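Local coordinates for pumilio domain-containing protein C56F2.08c (Schizosaccharomyces pombe, PDB 6NX5), which binds RNA through an RRM domain, the domain in this fragment, and PUF repeats that cooperate to set its specificity, probably targeting AU-rich mRNA 3'-untranslated regions, at the interface of chains A and B. Coordinates in Å, arbitrary orientation; residue numbers count along the deposited sequence, not the author numbering. Chains: chain A/B, Pumilio domain-containing protein C56F2.08c.

The interface of chains A and B. Residues chain A 74-78; chain B 34-36, 39.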
ATOM      1  N   MET A  74      -0.864  -0.245  -9.251  1.00 11.37           N
ATOM      2  CA  MET A  74       0.299   0.630  -9.231  1.00 10.62           C
ATOM      3  C   MET A  74       1.449  -0.097  -8.556  1.00  9.73           C
ATOM      4  O   MET A  74       1.301  -0.596  -7.433  1.00 11.08           O
ATOM      5  CB  MET A  74      -0.013   1.938  -8.514  1.00 17.78           C
ATOM      6  CG  MET A  74      -1.071   2.765  -9.217  1.00 28.09           C
ATOM      7  SD  MET A  74      -2.154   3.684  -8.095  1.00 41.04           S
ATOM      8  CE  MET A  74      -0.961   4.620  -7.139  1.00 44.87           C
ATOM      9  N   LEU A  75       2.573  -0.171  -9.248  1.00  9.27           N
ATOM     10  CA  LEU A  75       3.774  -0.778  -8.691  1.00  8.45           C
ATOM     11  C   LEU A  75       4.541   0.264  -7.890  1.00  9.92           C
ATOM     12  O   LEU A  75       4.968   1.288  -8.441  1.00 10.96           O
ATOM     13  CB  LEU A  75       4.616  -1.347  -9.834  1.00  8.37           C
ATOM     14  CG  LEU A  75       6.020  -1.818  -9.515  1.00 10.18           C
ATOM     15  CD1 LEU A  75       5.991  -2.941  -8.491  1.00  8.34           C
ATOM     16  CD2 LEU A  75       6.663  -2.280 -10.819  1.00 11.43           C
ATOM     17  N   ALA A  76       4.762  -0.014  -6.602  1.00  7.33           N
ATOM     18  CA  ALA A  76       5.561   0.904  -5.807  1.00  6.69           C
ATOM     19  C   ALA A  76       7.024   0.796  -6.219  1.00  6.21           C
ATOM     20  O   ALA A  76       7.455  -0.182  -6.835  1.00  8.46           O
ATOM     21  CB  ALA A  76       5.428   0.601  -4.306  1.00  7.63           C
ATOM     22  N   LYS A  77       7.794   1.828  -5.876  1.00  7.97           N
ATOM     23  CA  LYS A  77       9.227   1.783  -6.042  1.00  5.62           C
ATOM     24  C   LYS A  77       9.826   0.792  -5.044  1.00  5.47           C
ATOM     25  O   LYS A  77       9.183   0.437  -4.051  1.00  8.27           O
ATOM     26  CB  LYS A  77       9.821   3.175  -5.815  1.00 10.09           C
ATOM     27  CG  LYS A  77       9.725   4.093  -7.037  1.00 18.78           C
ATOM     28  CD  LYS A  77      10.340   5.440  -6.723  1.00 29.56           C
ATOM     29  CE  LYS A  77       9.365   6.314  -5.937  1.00 33.72           C
ATOM     30  NZ  LYS A  77      10.060   7.424  -5.235  1.00 42.61           N
ATOM     31  N   PRO A  78      11.026   0.283  -5.316  1.00  8.37           N
ATOM     32  CA  PRO A  78      11.706  -0.547  -4.319  1.00  7.65           C
ATOM     33  C   PRO A  78      11.772   0.153  -2.969  1.00  6.90           C
ATOM     34  O   PRO A  78      11.929   1.375  -2.872  1.00  9.01           O
ATOM     35  CB  PRO A  78      13.097  -0.769  -4.921  1.00  8.85           C
ATOM     36  CG  PRO A  78      12.928  -0.552  -6.396  1.00 11.34           C
ATOM     37  CD  PRO A  78      11.858   0.509  -6.511  1.00  8.49           C
TER
ATOM     38  N   TRP B  34       7.657   1.728   1.289  1.00  4.65           N
ATOM     39  CA  TRP B  34       7.569   1.719  -0.170  1.00  5.24           C
ATOM     40  C   TRP B  34       6.854   2.990  -0.618  1.00  6.83           C
ATOM     41  O   TRP B  34       5.710   3.222  -0.219  1.00  7.71           O
ATOM     42  CB  TRP B  34       6.796   0.504  -0.686  1.00  5.23           C
ATOM     43  CG  TRP B  34       7.417  -0.839  -0.536  1.00  4.85           C
ATOM     44  CD1 TRP B  34       8.052  -1.586  -1.513  1.00  5.59           C
ATOM     45  CD2 TRP B  34       7.385  -1.656   0.637  1.00  5.21           C
ATOM     46  NE1 TRP B  34       8.434  -2.809  -0.991  1.00  8.15           N
ATOM     47  CE2 TRP B  34       8.049  -2.871   0.323  1.00  8.59           C
ATOM     48  CE3 TRP B  34       6.887  -1.466   1.930  1.00  5.46           C
ATOM     49  CZ2 TRP B  34       8.212  -3.885   1.262  1.00  7.69           C
ATOM     50  CZ3 TRP B  34       7.043  -2.487   2.869  1.00  9.00           C
ATOM     51  CH2 TRP B  34       7.708  -3.681   2.519  1.00  8.40           C
ATOM     52  N   MET B  35       7.523   3.820  -1.414  1.00  6.46           N
ATOM     53  CA  MET B  35       6.866   4.989  -1.990  1.00  7.23           C
ATOM     54  C   MET B  35       6.194   4.645  -3.313  1.00  9.46           C
ATOM     55  O   MET B  35       6.681   3.811  -4.078  1.00  8.81           O
ATOM     56  CB  MET B  35       7.862   6.131  -2.232  1.00  7.84           C
ATOM     57  CG  MET B  35       8.680   6.556  -1.018  1.00  8.42           C
ATOM     58  SD  MET B  35       7.680   7.187   0.329  1.00 10.29           S
ATOM     59  CE  MET B  35       6.790   8.539  -0.441  1.00 14.57           C
ATOM     60  N   LEU B  36       5.060   5.288  -3.578  1.00  8.31           N
ATOM     61  CA  LEU B  36       4.352   5.147  -4.843  1.00  9.00           C
ATOM     62  C   LEU B  36       4.478   6.451  -5.619  1.00 12.37           C
ATOM     63  O   LEU B  36       4.270   7.527  -5.055  1.00 15.00           O
ATOM     64  CB  LEU B  36       2.886   4.783  -4.603  1.00 11.57           C
ATOM     65  CG  LEU B  36       2.807   3.344  -4.087  1.00 17.35           C
ATOM     66  CD1 LEU B  36       2.161   3.287  -2.719  1.00 20.56           C
ATOM     67  CD2 LEU B  36       2.106   2.429  -5.058  1.00 21.68           C
ATOM     68  N   ASP B  39       5.254   9.993  -5.397  1.00 13.70           N
ATOM     69  CA  ASP B  39       5.612  10.169  -3.993  1.00 13.34           C
ATOM     70  C   ASP B  39       4.529  10.903  -3.210  1.00 12.68           C
ATOM     71  O   ASP B  39       4.825  11.577  -2.223  1.00 13.37           O
ATOM     72  CB  ASP B  39       6.965  10.880  -3.847  1.00 15.99           C
ATOM     73  CG  ASP B  39       8.138   9.931  -3.982  1.00 24.19           C
ATOM     74  OD1 ASP B  39       7.921   8.760  -4.366  1.00 22.18           O
ATOM     75  OD2 ASP B  39       9.277  10.362  -3.706  1.00 27.32           O
TER
HETATM   76  O   HOH W   1      10.306   3.514  -2.174  1.00 10.06           O
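The indole of B:Trp34 meets chain A at the rim of its five-membered ring and not through a stacked face: CD1 lies 3.4 Å from the carbonyl O of A:Lys77, which sits somewhat off the ring plane. The other flat group, the carboxylate of B:Asp39, receives A:Lys77 NZ on the syn side of OD1, 15° out of plane, in a salt bridge of 2.7 Å. Both chains are RNA recognition motifs. Strand 30-36 of chain B, an edge strand of this fold, offers its backbone to the segment following strand 72-75 of chain A. The backbone N-H of A:Lys77 donates to the carbonyl O of B:Met35, 2.9 Å from N to O, and one water joins B:Met35 N to A:Pro78 O; proline has no N-H to donate but keeps its carbonyl as an acceptor. The small A:Ala76 probably allows the backbones to come close; its CB packs 3.8 Å from B:Leu36 CG and 3.9 Å from B:Trp34 CB, both side chains projecting from the same side of the strand. The long, flexible lysine suits a reach past B:Met35: bent at chi3 (-80°), it passes its CE 4.0 Å from B:Met35 CB before crossing the aspartate nearly at a right angle. The lysine is poorly ordered, however, and the salt bridge may be loosely held. This pairing of two copies may be a crystal contact.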